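Hypothetical protein (Aquifex aeolicus, PDB 2HEK) is of unknown function but belongs to the HD-domain family, binds zinc and GDP at separate sites, and may act as a dGTPase. Local coordinates at residues G156-D161 with R204-F209; I186-V191 with D199-R204; F209-Y214 with A344-I349; I325-S330 with K334-L339. All blocks are in the same frame, centred on the assembly; numbering follows the deposited sequence.

Interaction 1 (G156-D161 with R204-F209). With ZN (zinc ion), chain D.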
loop_
_atom_site.group_PDB
_atom_site.type_symbol
_atom_site.label_atom_id
_atom_site.label_comp_id
_atom_site.label_asym_id
_atom_site.label_seq_id
_atom_site.Cartn_x
_atom_site.Cartn_y
_atom_site.Cartn_z
ATOM N N GLY A 156 21.956 16.337 6.270
ATOM C CA GLY A 156 21.068 17.503 6.434
ATOM C C GLY A 156 19.688 17.126 6.955
ATOM O O GLY A 156 19.417 15.949 7.226
ATOM N N GLU A 157 18.807 18.115 7.104
ATOM C CA GLU A 157 17.534 17.880 7.779
ATOM C C GLU A 157 16.687 16.825 7.052
ATOM O O GLU A 157 16.120 15.950 7.706
ATOM C CB GLU A 157 16.747 19.174 8.014
ATOM C CG GLU A 157 17.302 20.081 9.106
ATOM C CD GLU A 157 17.340 19.440 10.510
ATOM O OE1 GLU A 157 16.410 18.675 10.901
ATOM O OE2 GLU A 157 18.321 19.712 11.239
ATOM N N PHE A 158 16.629 16.905 5.726
ATOM C CA PHE A 158 16.135 15.787 4.890
ATOM C C PHE A 158 17.275 15.046 4.103
ATOM O O PHE A 158 17.111 14.652 2.957
ATOM C CB PHE A 158 14.988 16.264 3.970
ATOM C CG PHE A 158 15.213 17.627 3.401
ATOM C CD1 PHE A 158 16.141 17.823 2.382
ATOM C CD2 PHE A 158 14.544 18.717 3.916
ATOM C CE1 PHE A 158 16.362 19.096 1.871
ATOM C CE2 PHE A 158 14.762 20.004 3.401
ATOM C CZ PHE A 158 15.685 20.184 2.388
ATOM N N GLY A 159 18.426 14.867 4.748
ATOM C CA GLY A 159 19.500 14.008 4.242
ATOM C C GLY A 159 19.065 12.581 3.997
ATOM O O GLY A 159 18.040 12.112 4.536
ATOM N N SER A 160 19.834 11.872 3.183
ATOM C CA SER A 160 19.557 10.462 2.855
ATOM C C SER A 160 19.565 9.565 4.091
ATOM O O SER A 160 18.827 8.559 4.158
ATOM C CB SER A 160 20.602 9.974 1.850
ATOM O OG SER A 160 21.912 10.094 2.393
ATOM N N ASP A 161 20.393 9.901 5.073
ATOM C CA ASP A 161 20.411 9.120 6.332
ATOM C C ASP A 161 19.031 9.118 7.016
ATOM O O ASP A 161 18.454 8.052 7.236
ATOM C CB ASP A 161 21.493 9.679 7.262
ATOM C CG ASP A 161 21.679 8.860 8.502
ATOM O OD1 ASP A 161 21.431 7.645 8.505
ATOM O OD2 ASP A 161 22.116 9.436 9.503
ATOM N N ARG A 204 4.306 21.004 0.215
ATOM C CA ARG A 204 3.478 19.958 0.822
ATOM C C ARG A 204 4.292 18.716 1.179
ATOM O O ARG A 204 4.140 18.167 2.268
ATOM C CB ARG A 204 2.352 19.551 -0.123
ATOM C CG ARG A 204 1.464 20.704 -0.608
ATOM C CD ARG A 204 0.490 21.156 0.442
ATOM N NE ARG A 204 0.991 22.211 1.308
ATOM C CZ ARG A 204 0.944 23.504 0.996
ATOM N NH1 ARG A 204 0.439 23.883 -0.177
ATOM N NH2 ARG A 204 1.408 24.419 1.846
ATOM N N ALA A 205 5.142 18.259 0.257
ATOM C CA ALA A 205 6.030 17.125 0.549
ATOM C C ALA A 205 6.927 17.424 1.744
ATOM O O ALA A 205 7.230 16.523 2.527
ATOM C CB ALA A 205 6.872 16.742 -0.675
ATOM N N LEU A 206 7.387 18.667 1.887
ATOM C CA LEU A 206 8.219 19.027 3.068
ATOM C C LEU A 206 7.405 18.992 4.370
ATOM O O LEU A 206 7.855 18.462 5.378
ATOM C CB LEU A 206 8.852 20.426 2.892
ATOM C CG LEU A 206 9.635 21.003 4.083
ATOM C CD1 LEU A 206 10.853 20.143 4.469
ATOM C CD2 LEU A 206 10.031 22.488 3.839
ATOM N N GLU A 207 6.206 19.592 4.343
ATOM C CA GLU A 207 5.257 19.485 5.449
ATOM C C GLU A 207 5.047 18.011 5.821
ATOM O O GLU A 207 5.089 17.664 6.996
ATOM C CB GLU A 207 3.906 20.145 5.041
ATOM C CG GLU A 207 4.020 21.694 5.024
ATOM C CD GLU A 207 2.757 22.423 4.580
ATOM O OE1 GLU A 207 1.850 21.775 4.016
ATOM O OE2 GLU A 207 2.705 23.659 4.795
ATOM N N ASN A 208 4.785 17.151 4.840
ATOM C CA ASN A 208 4.539 15.748 5.138
ATOM C C ASN A 208 5.768 15.106 5.812
ATOM O O ASN A 208 5.653 14.333 6.763
ATOM C CB ASN A 208 4.207 14.963 3.857
ATOM C CG ASN A 208 4.089 13.484 4.125
ATOM O OD1 ASN A 208 3.245 13.076 4.882
ATOM N ND2 ASN A 208 4.989 12.688 3.570
ATOM N N PHE A 209 6.944 15.415 5.293
ATOM C CA PHE A 209 8.196 14.882 5.855
ATOM C C PHE A 209 8.364 15.265 7.327
ATOM O O PHE A 209 8.641 14.408 8.170
ATOM C CB PHE A 209 9.379 15.368 4.993
ATOM C CG PHE A 209 10.708 14.998 5.557
ATOM C CD1 PHE A 209 11.178 13.696 5.446
ATOM C CD2 PHE A 209 11.456 15.936 6.271
ATOM C CE1 PHE A 209 12.429 13.322 6.015
ATOM C CE2 PHE A 209 12.716 15.582 6.843
ATOM C CZ PHE A 209 13.195 14.259 6.702
HETATM ZN ZN ZN D . 22.320 6.214 9.749
HETATM O O HOH W 1 23.754 5.982 7.969
#
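Next to the zinc site of the HD domain, the turn that leads into helix 160-173 packs on helix 203-221 through Phe158, Leu206 and Phe209. Residues 156-159 form a type I beta turn, and Gly159 is the N-cap of the helix. Two residues on, Asp161 OD1 binds the zinc ion at 2.1 Å. A water and His54 and Asp85 are also at the metal. The turn meets helix 203-221 without any hydrogen bond. Phe158 CB lies over one face of the Phe209 ring, toward its rim, in a CH-pi contact 4.1 Å from the ring centroid. The Phe209 CG is anti to its own nitrogen (chi1 174°), which carries the ring out from the helix to the turn. Glu157 O sits at the edge of the same ring, 3.5 Å from Phe209 CZ. Phe158 CD2 is 4.0 Å from Leu206 CD1, and the two side chains cross at about a right angle. Tyr182 packs edge-to-face with Phe209, and Leu185 touches both phenylalanines. On the flank of helix 203-221 that meets the second subunit, Arg204 NE pairs with Glu207 OE1 at 2.9 Å in a salt bridge. Replacing Phe209 with an alanine would probably open a gap under Phe158 CB and let the turn before Asp161 shift. The contact is almost wholly apolar. Its one buried polar atom without a hydrogen-bonding partner is Glu157 O, which lies against the ring edge of Phe209; the weakly positive C-H edge probably offsets part of the cost of burying it.

Interaction 2 (I186-V191 with D199-R204)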
loop_
_atom_site.group_PDB
_atom_site.type_symbol
_atom_site.label_atom_id
_atom_site.label_comp_id
_atom_site.label_asym_id
_atom_site.label_seq_id
_atom_site.Cartn_x
_atom_site.Cartn_y
_atom_site.Cartn_z
ATOM N N ILE A 186 12.214 14.156 -2.744
ATOM C CA ILE A 186 13.490 14.110 -3.493
ATOM C C ILE A 186 13.359 14.847 -4.846
ATOM O O ILE A 186 14.226 15.646 -5.192
ATOM C CB ILE A 186 13.968 12.666 -3.695
ATOM C CG1 ILE A 186 14.465 12.107 -2.349
ATOM C CG2 ILE A 186 15.068 12.557 -4.796
ATOM C CD1 ILE A 186 14.735 10.626 -2.327
ATOM N N SER A 187 12.274 14.625 -5.582
ATOM C CA SER A 187 12.151 15.236 -6.922
ATOM C C SER A 187 12.061 16.769 -6.905
ATOM O O SER A 187 12.384 17.429 -7.907
ATOM C CB SER A 187 10.965 14.645 -7.712
ATOM O OG SER A 187 9.752 15.200 -7.240
ATOM N N THR A 188 11.617 17.334 -5.788
ATOM C CA THR A 188 11.478 18.785 -5.662
ATOM C C THR A 188 12.688 19.474 -5.026
ATOM O O THR A 188 12.642 20.684 -4.779
ATOM C CB THR A 188 10.207 19.191 -4.866
ATOM O OG1 THR A 188 10.312 18.748 -3.494
ATOM C CG2 THR A 188 9.008 18.600 -5.509
ATOM N N LEU A 189 13.769 18.735 -4.773
ATOM C CA LEU A 189 14.935 19.337 -4.128
ATOM C C LEU A 189 15.683 20.086 -5.211
ATOM O O LEU A 189 15.622 19.695 -6.369
ATOM C CB LEU A 189 15.873 18.293 -3.486
ATOM C CG LEU A 189 15.277 17.466 -2.324
ATOM C CD1 LEU A 189 16.292 16.459 -1.736
ATOM C CD2 LEU A 189 14.665 18.397 -1.241
ATOM N N ARG A 190 16.362 21.163 -4.826
ATOM C CA ARG A 190 17.196 21.941 -5.754
ATOM C C ARG A 190 18.479 22.298 -5.024
ATOM O O ARG A 190 18.484 22.370 -3.804
ATOM C CB ARG A 190 16.500 23.252 -6.149
ATOM C CG ARG A 190 15.129 23.097 -6.780
ATOM C CD ARG A 190 15.197 22.578 -8.194
ATOM N NE ARG A 190 13.878 22.590 -8.833
ATOM C CZ ARG A 190 13.078 21.518 -8.878
ATOM N NH1 ARG A 190 13.463 20.361 -8.324
ATOM N NH2 ARG A 190 11.891 21.592 -9.465
ATOM N N VAL A 191 19.554 22.530 -5.772
ATOM C CA VAL A 191 20.756 23.214 -5.245
ATOM C C VAL A 191 20.704 24.722 -5.580
ATOM O O VAL A 191 20.611 25.127 -6.759
ATOM C CB VAL A 191 22.046 22.637 -5.855
ATOM C CG1 VAL A 191 23.278 23.269 -5.221
ATOM C CG2 VAL A 191 22.070 21.118 -5.717
ATOM N N ASP A 199 12.190 23.239 -3.774
ATOM C CA ASP A 199 11.368 24.058 -4.667
ATOM C C ASP A 199 9.967 24.259 -4.071
ATOM O O ASP A 199 9.452 23.406 -3.349
ATOM C CB ASP A 199 11.232 23.395 -6.015
ATOM C CG ASP A 199 10.660 24.344 -7.050
ATOM O OD1 ASP A 199 11.334 25.356 -7.332
ATOM O OD2 ASP A 199 9.540 24.110 -7.552
ATOM N N GLU A 200 9.328 25.380 -4.360
ATOM C CA GLU A 200 8.026 25.631 -3.782
ATOM C C GLU A 200 7.007 24.567 -4.169
ATOM O O GLU A 200 6.080 24.338 -3.430
ATOM C CB GLU A 200 7.512 27.022 -4.150
ATOM C CG GLU A 200 6.557 27.564 -3.096
ATOM C CD GLU A 200 6.088 28.974 -3.379
ATOM O OE1 GLU A 200 6.537 29.586 -4.381
ATOM O OE2 GLU A 200 5.257 29.464 -2.588
ATOM N N SER A 201 7.175 23.899 -5.311
ATOM C CA SER A 201 6.278 22.804 -5.700
ATOM C C SER A 201 6.378 21.605 -4.734
ATOM O O SER A 201 5.579 20.661 -4.804
ATOM C CB SER A 201 6.577 22.351 -7.125
ATOM O OG SER A 201 7.904 21.835 -7.229
ATOM N N GLY A 202 7.370 21.639 -3.851
ATOM C CA GLY A 202 7.533 20.596 -2.859
ATOM C C GLY A 202 7.184 21.006 -1.448
ATOM O O GLY A 202 7.550 20.294 -0.495
ATOM N N LEU A 203 6.489 22.139 -1.284
ATOM C CA LEU A 203 6.129 22.607 0.070
ATOM C C LEU A 203 5.296 21.606 0.871
ATOM O O LEU A 203 5.553 21.399 2.069
ATOM C CB LEU A 203 5.409 23.939 0.033
ATOM C CG LEU A 203 5.448 24.734 1.349
ATOM C CD1 LEU A 203 6.839 24.782 2.009
ATOM C CD2 LEU A 203 4.956 26.176 1.093
ATOM N N ARG A 204 4.306 21.004 0.215
ATOM C CA ARG A 204 3.478 19.958 0.822
ATOM C C ARG A 204 4.292 18.716 1.179
ATOM O O ARG A 204 4.140 18.167 2.268
ATOM C CB ARG A 204 2.352 19.551 -0.123
ATOM C CG ARG A 204 1.464 20.704 -0.608
ATOM C CD ARG A 204 0.490 21.156 0.442
ATOM N NE ARG A 204 0.991 22.211 1.308
ATOM C CZ ARG A 204 0.944 23.504 0.996
ATOM N NH1 ARG A 204 0.439 23.883 -0.177
ATOM N NH2 ARG A 204 1.408 24.419 1.846
HETATM O O HOH W 2 13.433 25.096 -9.684
#
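Thr188 and Asp199 share the one backbone hydrogen bond of this contact, from Asp199 N to Thr188 O at 2.8 Å, nearly along the C=O axis. The charged contact is a stack. The guanidinium of Arg190 and the carboxylate of Asp199 lie 16° from parallel, and Asp199 CB sits over one guanidinium face. Arg190 NH2 is 3.9 Å from Asp199 OD2, a long salt bridge in which no N-H points at the oxygen. Water 2 bridges the pair, accepting from Arg190 NE and donating to Asp199 OD1. The two segments hold the open end of a beta hairpin, strands 189-192 and 195-199, which connects helix 183-187 to helix 203-221. Within the segments, Arg190 NH1 donates to Ser187 O and to Leu189 O, which probably fixes the rotation of the guanidinium. A leucine in place of Arg190 would probably leave the Asp199 carboxylate without its stacked charge and water 2 without a donor. Asp199 OD2 accepts from Ser201 N in an Asx turn and from Ser201 OG at 2.8 Å on its anti lone pair. Thr188 packs on Gly202: its CB and CG2 each lie 3.6 Å from Gly202 CA. Its OG1 hydrogen-bonds with Leu185 O.

Interaction 3 (F209-Y214 with A344-I349)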
loop_
_atom_site.group_PDB
_atom_site.type_symbol
_atom_site.label_atom_id
_atom_site.label_comp_id
_atom_site.label_asym_id
_atom_site.label_seq_id
_atom_site.Cartn_x
_atom_site.Cartn_y
_atom_site.Cartn_z
ATOM N N PHE A 209 6.944 15.415 5.293
ATOM C CA PHE A 209 8.196 14.882 5.855
ATOM C C PHE A 209 8.364 15.265 7.327
ATOM O O PHE A 209 8.641 14.408 8.170
ATOM C CB PHE A 209 9.379 15.368 4.993
ATOM C CG PHE A 209 10.708 14.998 5.557
ATOM C CD1 PHE A 209 11.178 13.696 5.446
ATOM C CD2 PHE A 209 11.456 15.936 6.271
ATOM C CE1 PHE A 209 12.429 13.322 6.015
ATOM C CE2 PHE A 209 12.716 15.582 6.843
ATOM C CZ PHE A 209 13.195 14.259 6.702
ATOM N N LEU A 210 8.162 16.539 7.662
ATOM C CA LEU A 210 8.290 16.997 9.055
ATOM C C LEU A 210 7.243 16.384 9.992
ATOM O O LEU A 210 7.564 16.083 11.140
ATOM C CB LEU A 210 8.234 18.546 9.147
ATOM C CG LEU A 210 9.340 19.231 8.317
ATOM C CD1 LEU A 210 8.974 20.702 8.134
ATOM C CD2 LEU A 210 10.738 19.061 9.023
ATOM N N ILE A 211 6.007 16.207 9.504
ATOM C CA ILE A 211 4.949 15.543 10.290
ATOM C C ILE A 211 5.276 14.067 10.487
ATOM O O ILE A 211 5.113 13.497 11.604
ATOM C CB ILE A 211 3.567 15.606 9.605
ATOM C CG1 ILE A 211 3.081 17.049 9.443
ATOM C CG2 ILE A 211 2.561 14.807 10.427
ATOM C CD1 ILE A 211 3.041 17.859 10.706
ATOM N N SER A 212 5.752 13.426 9.425
ATOM C CA SER A 212 6.149 12.014 9.553
ATOM C C SER A 212 7.259 11.870 10.598
ATOM O O SER A 212 7.252 10.941 11.431
ATOM C CB SER A 212 6.491 11.429 8.187
ATOM O OG SER A 212 7.868 11.663 7.849
ATOM N N ARG A 213 8.201 12.804 10.610
ATOM C CA ARG A 213 9.253 12.782 11.636
ATOM C C ARG A 213 8.678 12.986 13.047
ATOM O O ARG A 213 9.058 12.287 14.011
ATOM C CB ARG A 213 10.303 13.851 11.296
ATOM C CG ARG A 213 11.476 13.903 12.206
ATOM C CD ARG A 213 12.447 15.051 11.748
ATOM N NE ARG A 213 13.660 15.058 12.582
ATOM C CZ ARG A 213 13.833 15.838 13.657
ATOM N NH1 ARG A 213 12.876 16.695 14.044
ATOM N NH2 ARG A 213 14.960 15.770 14.349
ATOM N N TYR A 214 7.740 13.924 13.190
ATOM C CA TYR A 214 7.058 14.107 14.499
ATOM C C TYR A 214 6.443 12.779 14.973
ATOM O O TYR A 214 6.586 12.393 16.136
ATOM C CB TYR A 214 5.925 15.153 14.389
ATOM C CG TYR A 214 4.961 15.146 15.545
ATOM C CD1 TYR A 214 5.203 15.917 16.700
ATOM C CD2 TYR A 214 3.769 14.397 15.479
ATOM C CE1 TYR A 214 4.266 15.929 17.786
ATOM C CE2 TYR A 214 2.854 14.403 16.520
ATOM C CZ TYR A 214 3.093 15.156 17.669
ATOM O OH TYR A 214 2.136 15.120 18.688
ATOM N N ALA A 344 5.649 27.081 10.297
ATOM C CA ALA A 344 5.888 28.208 11.203
ATOM C C ALA A 344 5.340 27.926 12.592
ATOM O O ALA A 344 5.845 28.473 13.584
ATOM C CB ALA A 344 5.233 29.496 10.652
ATOM N N SER A 345 4.300 27.097 12.647
ATOM C CA SER A 345 3.555 26.857 13.873
ATOM C C SER A 345 3.858 25.537 14.629
ATOM O O SER A 345 3.367 25.349 15.762
ATOM C CB SER A 345 2.080 26.841 13.528
ATOM O OG SER A 345 1.743 25.547 13.043
ATOM N N LEU A 346 4.606 24.611 14.015
ATOM C CA LEU A 346 4.906 23.320 14.652
ATOM C C LEU A 346 5.657 23.523 15.965
ATOM O O LEU A 346 6.734 24.101 15.987
ATOM C CB LEU A 346 5.757 22.427 13.737
ATOM C CG LEU A 346 5.101 21.951 12.428
ATOM C CD1 LEU A 346 6.138 21.321 11.459
ATOM C CD2 LEU A 346 3.972 20.943 12.750
ATOM N N LYS A 347 5.081 23.040 17.055
ATOM C CA LYS A 347 5.676 23.215 18.371
ATOM C C LYS A 347 6.668 22.071 18.685
ATOM O O LYS A 347 6.525 20.965 18.163
ATOM C CB LYS A 347 4.564 23.314 19.425
ATOM C CG LYS A 347 3.684 24.582 19.309
ATOM C CD LYS A 347 2.447 24.523 20.243
ATOM C CE LYS A 347 1.847 25.928 20.483
ATOM N NZ LYS A 347 0.650 25.913 21.392
ATOM N N PRO A 348 7.683 22.342 19.526
ATOM C CA PRO A 348 8.597 21.275 19.932
ATOM C C PRO A 348 7.930 20.215 20.809
ATOM O O PRO A 348 6.902 20.458 21.443
ATOM C CB PRO A 348 9.671 22.008 20.733
ATOM C CG PRO A 348 8.965 23.249 21.254
ATOM C CD PRO A 348 8.041 23.640 20.132
ATOM N N ILE A 349 8.494 19.021 20.795
ATOM C CA ILE A 349 8.025 17.968 21.679
ATOM C C ILE A 349 8.713 18.180 23.028
ATOM O O ILE A 349 9.934 18.290 23.086
ATOM C CB ILE A 349 8.370 16.561 21.084
ATOM C CG1 ILE A 349 7.622 16.347 19.756
ATOM C CG2 ILE A 349 8.128 15.415 22.125
ATOM C CD1 ILE A 349 8.314 15.288 18.800
#
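Leu346 reaches helix 203-221 with both methyls. Its CD2 meets Ile211 CD1 at 3.8 Å, and the two side chains cross at about a right angle. Its CD1 rests near Leu210 CB, at 4.2 Å. One turn further along the helix, Ile349 CD1 approaches Tyr214 CD1 obliquely at 3.8 Å, and Ile349 CG1 lies close to the same side of the ring. No hydrogen bond joins the two segments. Tyr214 CG is anti to the backbone nitrogen (chi1 165°), and this turns the ring toward Ile349. The phenol end is fixed from outside: Tyr214 OH bonds to Glu207 OE2 of the second subunit. On the helix itself, Tyr214 N bonds to Leu210 O at 3.0 Å, which links two residues that touch the other segment. The second subunit adds more packing, with its Leu342 against Ile211 and Leu346 and its Pro341 against Tyr214. The contact therefore lies at a subunit interface. It joins the middle of helix 203-221 to the link after helix 341-345 and the first residue of strand 349-356, where Ile349 also packs on Tyr217 and Val218 of the same long helix.

Interaction 4 (I325-S330 with K334-L339)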
loop_
_atom_site.group_PDB
_atom_site.type_symbol
_atom_site.label_atom_id
_atom_site.label_comp_id
_atom_site.label_asym_id
_atom_site.label_seq_id
_atom_site.Cartn_x
_atom_site.Cartn_y
_atom_site.Cartn_z
ATOM N N ILE A 325 15.491 25.672 7.170
ATOM C CA ILE A 325 15.238 25.034 5.886
ATOM C C ILE A 325 14.773 26.056 4.857
ATOM O O ILE A 325 13.857 26.823 5.122
ATOM C CB ILE A 325 14.176 23.876 5.959
ATOM C CG1 ILE A 325 14.648 22.770 6.931
ATOM C CG2 ILE A 325 13.940 23.316 4.530
ATOM C CD1 ILE A 325 13.565 21.665 7.205
ATOM N N TYR A 326 15.390 26.014 3.677
ATOM C CA TYR A 326 15.067 26.949 2.605
ATOM C C TYR A 326 14.187 26.381 1.512
ATOM O O TYR A 326 14.295 25.214 1.131
ATOM C CB TYR A 326 16.348 27.497 1.988
ATOM C CG TYR A 326 17.147 28.336 2.943
ATOM C CD1 TYR A 326 18.252 27.810 3.594
ATOM C CD2 TYR A 326 16.787 29.650 3.205
ATOM C CE1 TYR A 326 18.986 28.571 4.477
ATOM C CE2 TYR A 326 17.518 30.430 4.080
ATOM C CZ TYR A 326 18.609 29.884 4.712
ATOM O OH TYR A 326 19.339 30.656 5.588
ATOM N N VAL A 327 13.306 27.236 1.033
ATOM C CA VAL A 327 12.391 26.923 -0.023
ATOM C C VAL A 327 12.641 27.953 -1.117
ATOM O O VAL A 327 12.671 29.148 -0.838
ATOM C CB VAL A 327 10.926 27.002 0.466
ATOM C CG1 VAL A 327 9.976 26.894 -0.712
ATOM C CG2 VAL A 327 10.639 25.863 1.509
ATOM N N LEU A 328 12.831 27.487 -2.348
ATOM C CA LEU A 328 13.029 28.384 -3.482
ATOM C C LEU A 328 11.694 28.784 -4.061
ATOM O O LEU A 328 10.977 27.959 -4.627
ATOM C CB LEU A 328 13.915 27.739 -4.555
ATOM C CG LEU A 328 14.264 28.579 -5.793
ATOM C CD1 LEU A 328 15.210 29.734 -5.458
ATOM C CD2 LEU A 328 14.872 27.700 -6.828
ATOM N N SER A 329 11.368 30.063 -3.897
ATOM C CA SER A 329 10.131 30.649 -4.396
ATOM C C SER A 329 10.352 31.338 -5.741
ATOM O O SER A 329 11.486 31.430 -6.219
ATOM C CB SER A 329 9.615 31.676 -3.394
ATOM O OG SER A 329 8.452 32.316 -3.899
ATOM N N SER A 330 9.273 31.823 -6.350
ATOM C CA SER A 330 9.401 32.663 -7.545
ATOM C C SER A 330 10.091 34.003 -7.209
ATOM O O SER A 330 10.762 34.594 -8.057
ATOM C CB SER A 330 8.046 32.871 -8.237
ATOM O OG SER A 330 7.023 33.186 -7.305
ATOM N N LYS A 334 13.547 31.607 0.368
ATOM C CA LYS A 334 12.949 31.943 1.658
ATOM C C LYS A 334 13.234 30.841 2.686
ATOM O O LYS A 334 13.602 29.724 2.319
ATOM C CB LYS A 334 11.431 32.102 1.515
ATOM C CG LYS A 334 10.950 33.034 0.394
ATOM C CD LYS A 334 10.970 34.512 0.803
ATOM C CE LYS A 334 10.071 35.356 -0.109
ATOM N NZ LYS A 334 10.644 36.707 -0.339
ATOM N N LYS A 335 13.067 31.167 3.964
ATOM C CA LYS A 335 12.936 30.164 5.020
ATOM C C LYS A 335 11.576 29.479 4.884
ATOM O O LYS A 335 10.593 30.138 4.528
ATOM C CB LYS A 335 13.002 30.830 6.387
ATOM C CG LYS A 335 14.350 31.378 6.781
ATOM C CD LYS A 335 15.370 30.280 6.961
ATOM C CE LYS A 335 16.425 30.687 7.964
ATOM N NZ LYS A 335 17.594 29.792 7.837
ATOM N N ALA A 336 11.511 28.170 5.172
ATOM C CA ALA A 336 10.256 27.398 5.015
ATOM C C ALA A 336 9.085 27.940 5.815
ATOM O O ALA A 336 7.934 27.889 5.356
ATOM C CB ALA A 336 10.481 25.894 5.354
ATOM N N HIS A 337 9.354 28.392 7.041
ATOM C CA HIS A 337 8.314 29.026 7.855
ATOM C C HIS A 337 7.810 30.353 7.251
ATOM O O HIS A 337 6.642 30.706 7.443
ATOM C CB HIS A 337 8.750 29.215 9.315
ATOM C CG HIS A 337 10.001 30.010 9.483
ATOM N ND1 HIS A 337 11.255 29.465 9.316
ATOM C CD2 HIS A 337 10.196 31.305 9.835
ATOM C CE1 HIS A 337 12.171 30.387 9.557
ATOM N NE2 HIS A 337 11.555 31.514 9.867
ATOM N N GLU A 338 8.667 31.059 6.494
ATOM C CA GLU A 338 8.226 32.280 5.772
ATOM C C GLU A 338 7.126 31.966 4.747
ATOM O O GLU A 338 6.271 32.813 4.470
ATOM C CB GLU A 338 9.399 33.027 5.109
ATOM C CG GLU A 338 10.427 33.569 6.098
ATOM C CD GLU A 338 11.605 34.326 5.455
ATOM O OE1 GLU A 338 12.016 35.336 6.059
ATOM O OE2 GLU A 338 12.125 33.935 4.378
ATOM N N LEU A 339 7.131 30.743 4.205
ATOM C CA LEU A 339 6.146 30.339 3.186
ATOM C C LEU A 339 5.050 29.376 3.668
ATOM O O LEU A 339 4.031 29.253 3.012
ATOM C CB LEU A 339 6.830 29.764 1.930
ATOM C CG LEU A 339 7.891 30.631 1.229
ATOM C CD1 LEU A 339 8.294 29.999 -0.087
ATOM C CD2 LEU A 339 7.401 32.067 1.018
#
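Tyr326 and Lys335 are paired across a beta hairpin, strands 326-329 and 332-335, whose second strand runs into a short, weakly bonded helix at about 336-339. They form a non-hydrogen-bonded antiparallel pair. Their side chains start out diverging, but their ends come together and cross obliquely on one side of the hairpin. The Lys335 chain is bent at chi2 (-66°), which brings its CD to 3.6 Å from Tyr326 CE2. Lys335 NZ then reaches Tyr326 OH in a weak hydrogen bond. Lys334 O sits at the edge of the Tyr326 ring. Val327 and Lys334 are the hydrogen-bonded pair, with both side chains on the other face of the sheet. Val327 N donates to Lys334 O at 2.8 Å and Lys334 N to Val327 O at 2.9 Å. On that face Val327 divides its two methyls. CG1 meets Leu339 CD1 at 3.6 Å, the side chains crossing at a slant, and CG2 packs on Ala336 CB. Leu339 CD1 also touches Ser329 CB, so the helix folds back over strand 326-329, the first strand of the hairpin. Helix 203-221 covers this apolar face, with Leu203 and Leu206 against Val327. At the start of helix 336-339, Glu338 OE2 accepts from Lys335 N, from above the carboxylate plane. Next to it, Ala336 N donates to Ile325 O at 2.7 Å, with an angle of 148° at the hydrogen.

Helix 203-221 ties the set together. Interactions 1 and 2 share Arg204, interactions 1 and 3 share Phe209, and Leu206 CD2 of interaction 1 is 3.8 Å from Ala336 CB of interaction 4. Phe158 of interaction 1 joins two others: its CE1 is 3.6 Å from Leu189 CD2 of interaction 2, and its CE2 is 3.6 Å from Ile325 CG2 of interaction 4. Interactions 2 and 4 belong to one mixed sheet, where Glu200 N probably bonds to Leu328 O (3.1 Å). Interactions 3 and 4 meet where Ala344 CA is 3.6 Å from His337 CB. Interaction 1 alone holds a zinc ligand, Asp161. The Phe209 side chain is about 11 Å from that of His54, another ligand.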